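Local coordinates for N-terminal domain of PorA (28-171) (Porphyromonas gingivalis ATCC 33277, PDB 6KJK), which is the all-beta N-terminal part of a type IX secretion system cargo protein that probably influences PorXY-SigP signalling, at residues Leu14-Phe25 against Ala125-Lys134. Residues are numbered along the deposited sequence; the frame is centred on the assembly and turned at random.
Sequences LENNATVDITAF and ATVNINFKYK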
loop_
_atom_site.group_PDB
_atom_site.type_symbol
_atom_site.label_atom_id
_atom_site.label_comp_id
_atom_site.label_asym_id
_atom_site.label_seq_id
_atom_site.Cartn_x
_atom_site.Cartn_y
_atom_site.Cartn_z
ATOM N N LEU A 14 3.163 -12.504 2.783
ATOM C CA LEU A 14 4.338 -12.058 2.048
ATOM C C LEU A 14 5.593 -12.173 2.894
ATOM O O LEU A 14 5.605 -11.902 4.091
ATOM C CB LEU A 14 4.190 -10.594 1.672
ATOM C CG LEU A 14 3.020 -10.210 0.771
ATOM C CD1 LEU A 14 3.066 -8.707 0.439
ATOM C CD2 LEU A 14 2.889 -11.068 -0.470
ATOM N N GLU A 15 6.688 -12.541 2.236
ATOM C CA GLU A 15 7.963 -12.325 2.901
ATOM C C GLU A 15 8.176 -10.827 3.115
ATOM O O GLU A 15 7.658 -10.001 2.362
ATOM C CB GLU A 15 9.106 -13.049 2.153
ATOM C CG GLU A 15 9.586 -12.459 0.855
ATOM C CD GLU A 15 10.806 -13.229 0.272
ATOM O OE1 GLU A 15 10.945 -14.466 0.461
ATOM O OE2 GLU A 15 11.645 -12.568 -0.367
ATOM N N ASN A 16 8.904 -10.473 4.178
ATOM C CA ASN A 16 9.157 -9.061 4.413
ATOM C C ASN A 16 9.926 -8.474 3.242
ATOM O O ASN A 16 10.721 -9.163 2.598
ATOM C CB ASN A 16 9.944 -8.833 5.687
ATOM C CG ASN A 16 9.832 -7.408 6.161
ATOM O OD1 ASN A 16 8.774 -6.800 6.020
ATOM N ND2 ASN A 16 10.898 -6.874 6.746
ATOM N N ASN A 17 9.633 -7.212 2.924
ATOM C CA ASN A 17 10.221 -6.473 1.811
ATOM C C ASN A 17 9.850 -7.035 0.458
ATOM O O ASN A 17 10.506 -6.719 -0.547
ATOM C CB ASN A 17 11.744 -6.341 1.930
ATOM C CG ASN A 17 12.148 -5.580 3.151
ATOM O OD1 ASN A 17 11.792 -4.411 3.313
ATOM N ND2 ASN A 17 12.865 -6.244 4.047
ATOM N N ALA A 18 8.812 -7.875 0.391
ATOM C CA ALA A 18 8.375 -8.430 -0.872
ATOM C C ALA A 18 7.994 -7.315 -1.843
ATOM O O ALA A 18 7.619 -6.204 -1.445
ATOM C CB ALA A 18 7.142 -9.326 -0.665
ATOM N N THR A 19 8.009 -7.649 -3.123
ATOM C CA THR A 19 7.525 -6.768 -4.174
ATOM C C THR A 19 6.313 -7.402 -4.843
ATOM O O THR A 19 6.338 -8.590 -5.198
ATOM C CB THR A 19 8.614 -6.449 -5.203
ATOM O OG1 THR A 19 9.683 -5.772 -4.533
ATOM C CG2 THR A 19 8.058 -5.559 -6.303
ATOM N N VAL A 20 5.241 -6.633 -4.957
ATOM C CA VAL A 20 3.967 -7.053 -5.516
ATOM C C VAL A 20 3.700 -6.200 -6.739
ATOM O O VAL A 20 3.665 -4.956 -6.641
ATOM C CB VAL A 20 2.821 -6.879 -4.502
ATOM C CG1 VAL A 20 1.471 -7.152 -5.184
ATOM C CG2 VAL A 20 3.003 -7.830 -3.327
ATOM N N ASP A 21 3.495 -6.849 -7.880
ATOM C CA ASP A 21 3.193 -6.156 -9.127
ATOM C C ASP A 21 1.693 -6.196 -9.381
ATOM O O ASP A 21 1.076 -7.272 -9.340
ATOM C CB ASP A 21 3.894 -6.813 -10.328
ATOM C CG ASP A 21 5.392 -6.559 -10.378
ATOM O OD1 ASP A 21 5.953 -5.769 -9.596
ATOM O OD2 ASP A 21 6.042 -7.188 -11.250
ATOM N N ILE A 22 1.102 -5.044 -9.598
ATOM C CA ILE A 22 -0.299 -4.898 -9.944
ATOM C C ILE A 22 -0.325 -4.454 -11.402
ATOM O O ILE A 22 0.393 -3.519 -11.774
ATOM C CB ILE A 22 -0.950 -3.823 -9.053
ATOM C CG1 ILE A 22 -0.879 -4.185 -7.551
ATOM C CG2 ILE A 22 -2.380 -3.545 -9.493
ATOM C CD1 ILE A 22 -1.697 -5.360 -7.150
ATOM N N THR A 23 -1.109 -5.139 -12.231
ATOM C CA THR A 23 -1.234 -4.799 -13.641
ATOM C C THR A 23 -2.652 -4.448 -14.042
ATOM O O THR A 23 -2.845 -3.831 -15.083
ATOM C CB THR A 23 -0.774 -5.981 -14.508
ATOM O OG1 THR A 23 -1.556 -7.132 -14.142
ATOM C CG2 THR A 23 0.690 -6.285 -14.298
ATOM N N ALA A 24 -3.654 -4.834 -13.262
ATOM C CA ALA A 24 -5.016 -4.551 -13.672
ATOM C C ALA A 24 -5.332 -3.074 -13.471
ATOM O O ALA A 24 -4.904 -2.467 -12.484
ATOM C CB ALA A 24 -5.999 -5.406 -12.870
ATOM N N PHE A 25 -6.095 -2.500 -14.394
ATOM C CA PHE A 25 -6.578 -1.133 -14.246
ATOM C C PHE A 25 -8.024 -1.052 -14.721
ATOM O O PHE A 25 -8.467 -1.841 -15.565
ATOM C CB PHE A 25 -5.678 -0.111 -14.967
ATOM C CG PHE A 25 -5.611 -0.307 -16.448
ATOM C CD1 PHE A 25 -4.702 -1.177 -16.997
ATOM C CD2 PHE A 25 -6.480 0.370 -17.275
ATOM C CE1 PHE A 25 -4.647 -1.366 -18.371
ATOM C CE2 PHE A 25 -6.431 0.193 -18.652
ATOM C CZ PHE A 25 -5.514 -0.671 -19.183
ATOM N N ALA A 125 6.965 -4.310 9.171
ATOM C CA ALA A 125 6.676 -5.027 7.945
ATOM C C ALA A 125 6.658 -4.021 6.813
ATOM O O ALA A 125 6.230 -2.887 7.008
ATOM C CB ALA A 125 5.313 -5.729 7.997
ATOM N N THR A 126 7.126 -4.444 5.651
ATOM C CA THR A 126 7.237 -3.569 4.496
ATOM C C THR A 126 6.851 -4.344 3.256
ATOM O O THR A 126 7.217 -5.522 3.105
ATOM C CB THR A 126 8.698 -3.114 4.360
ATOM O OG1 THR A 126 9.025 -2.323 5.500
ATOM C CG2 THR A 126 8.928 -2.290 3.088
ATOM N N VAL A 127 6.140 -3.670 2.356
ATOM C CA VAL A 127 5.852 -4.208 1.040
ATOM C C VAL A 127 6.127 -3.116 0.019
ATOM O O VAL A 127 5.846 -1.929 0.257
ATOM C CB VAL A 127 4.407 -4.750 0.928
ATOM C CG1 VAL A 127 3.357 -3.676 1.225
ATOM C CG2 VAL A 127 4.163 -5.427 -0.398
ATOM N N ASN A 128 6.712 -3.525 -1.091
ATOM C CA ASN A 128 6.940 -2.654 -2.235
ATOM C C ASN A 128 5.905 -2.992 -3.293
ATOM O O ASN A 128 5.704 -4.168 -3.612
ATOM C CB ASN A 128 8.354 -2.848 -2.799
ATOM C CG ASN A 128 9.383 -2.640 -1.771
ATOM O OD1 ASN A 128 9.620 -1.501 -1.333
ATOM N ND2 ASN A 128 9.971 -3.730 -1.294
ATOM N N ILE A 129 5.225 -1.981 -3.815
ATOM C CA ILE A 129 4.102 -2.157 -4.714
ATOM C C ILE A 129 4.462 -1.471 -6.024
ATOM O O ILE A 129 4.752 -0.261 -6.038
ATOM C CB ILE A 129 2.839 -1.529 -4.118
ATOM C CG1 ILE A 129 2.531 -2.186 -2.789
ATOM C CG2 ILE A 129 1.650 -1.644 -5.082
ATOM C CD1 ILE A 129 1.591 -1.404 -1.968
ATOM N N ASN A 130 4.427 -2.212 -7.126
ATOM C CA ASN A 130 4.654 -1.646 -8.455
ATOM C C ASN A 130 3.369 -1.739 -9.253
ATOM O O ASN A 130 2.827 -2.840 -9.435
ATOM C CB ASN A 130 5.746 -2.405 -9.208
ATOM C CG ASN A 130 7.108 -2.230 -8.599
ATOM O OD1 ASN A 130 7.444 -1.159 -8.082
ATOM N ND2 ASN A 130 7.912 -3.287 -8.650
ATOM N N PHE A 131 2.850 -0.612 -9.676
ATOM C CA PHE A 131 1.705 -0.558 -10.566
ATOM C C PHE A 131 2.256 -0.473 -11.977
ATOM O O PHE A 131 2.699 0.589 -12.413
ATOM C CB PHE A 131 0.874 0.678 -10.249
ATOM C CG PHE A 131 0.209 0.636 -8.878
ATOM C CD1 PHE A 131 -0.935 -0.137 -8.682
ATOM C CD2 PHE A 131 0.707 1.332 -7.792
ATOM C CE1 PHE A 131 -1.577 -0.189 -7.446
ATOM C CE2 PHE A 131 0.057 1.291 -6.566
ATOM C CZ PHE A 131 -1.089 0.533 -6.391
ATOM N N LYS A 132 2.251 -1.592 -12.684
ATOM C CA LYS A 132 2.792 -1.670 -14.044
ATOM C C LYS A 132 1.633 -1.490 -15.017
ATOM O O LYS A 132 0.906 -2.443 -15.334
ATOM C CB LYS A 132 3.536 -2.980 -14.256
ATOM C CG LYS A 132 4.763 -3.098 -13.397
ATOM C CD LYS A 132 5.550 -4.347 -13.718
ATOM C CE LYS A 132 6.788 -4.433 -12.857
ATOM N NZ LYS A 132 7.502 -5.725 -13.057
ATOM N N TYR A 133 1.454 -0.258 -15.475
ATOM C CA TYR A 133 0.380 0.109 -16.386
ATOM C C TYR A 133 0.815 -0.148 -17.827
ATOM O O TYR A 133 1.849 0.368 -18.271
ATOM C CB TYR A 133 0.085 1.591 -16.220
ATOM C CG TYR A 133 -0.928 2.184 -17.158
ATOM C CD1 TYR A 133 -2.266 1.827 -17.087
ATOM C CD2 TYR A 133 -0.541 3.143 -18.111
ATOM C CE1 TYR A 133 -3.209 2.406 -17.924
ATOM C CE2 TYR A 133 -1.468 3.724 -18.951
ATOM C CZ TYR A 133 -2.792 3.358 -18.865
ATOM O OH TYR A 133 -3.694 3.963 -19.708
ATOM N N LYS A 134 0.023 -0.938 -18.554
ATOM C CA LYS A 134 0.250 -1.207 -19.984
ATOM C C LYS A 134 1.696 -1.607 -20.261
ATOM O O LYS A 134 2.367 -1.058 -21.142
ATOM C CB LYS A 134 -0.200 -0.036 -20.860
ATOM C CG LYS A 134 -1.680 0.238 -20.795
ATOM C CD LYS A 134 -2.132 1.328 -21.761
ATOM C CE LYS A 134 -3.643 1.510 -21.709
ATOM N NZ LYS A 134 -4.168 2.648 -22.501
HETATM O O HOH W 1 5.819 -7.937 3.228
HETATM O O HOH W 2 10.058 -3.900 7.460
HETATM O O HOH W 3 11.820 -3.361 0.968
HETATM O O HOH W 4 -1.523 -2.899 -17.233
#
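Thr126 N donates in the carbonyl plane to Asn16 OD1 (2.9 Å), which is brought there by a chi1 of -162° that sets Asn16 CG beside its carbonyl carbon, while Thr126 O takes Asn17 N and a water shared with Glu15 O. Val127 CG2 turns to the apolar side and meets Leu14 CD1 at 3.6 Å. Asn128 N bonds almost straight to Ala18 O and Asn128 O receives Val20 N at 2.8 Å; Asn128 ND2 bonds only weakly to Asn17 O and is bridged by a water to Asn17 OD1, while Asn128 OD1 bonds to Thr110. Through the backbone bonds strand 18-22 runs parallel to strand 125-133, as an outermost strand of a mixed sheet whose other neighbours run antiparallel, with Thr19, Asp21, Asn128 and Asn130 on one face and Val20, Ile22, Ile129 and Phe131 on the other, where Ile129 and Phe131 touch strand 31-42 of the second sheet. Asn130 lies alongside Asp21, amide and carboxylate planes 41° apart, joined by a weak ND2–OD1 bond. Phe131 CD1 rests 3.7 Å from Ile22 CB. Lys132, extended beyond CG, brings NZ to Asp21 OD2 (2.7 Å) from above the carboxylate plane, a salt bridge. Tyr133 presents its edge to Phe25, CE1 over the ring centre and planes 67° apart, its hydroxyl bonded to Glu32. Lys134 CE touches Phe25 CZ at 3.8 Å.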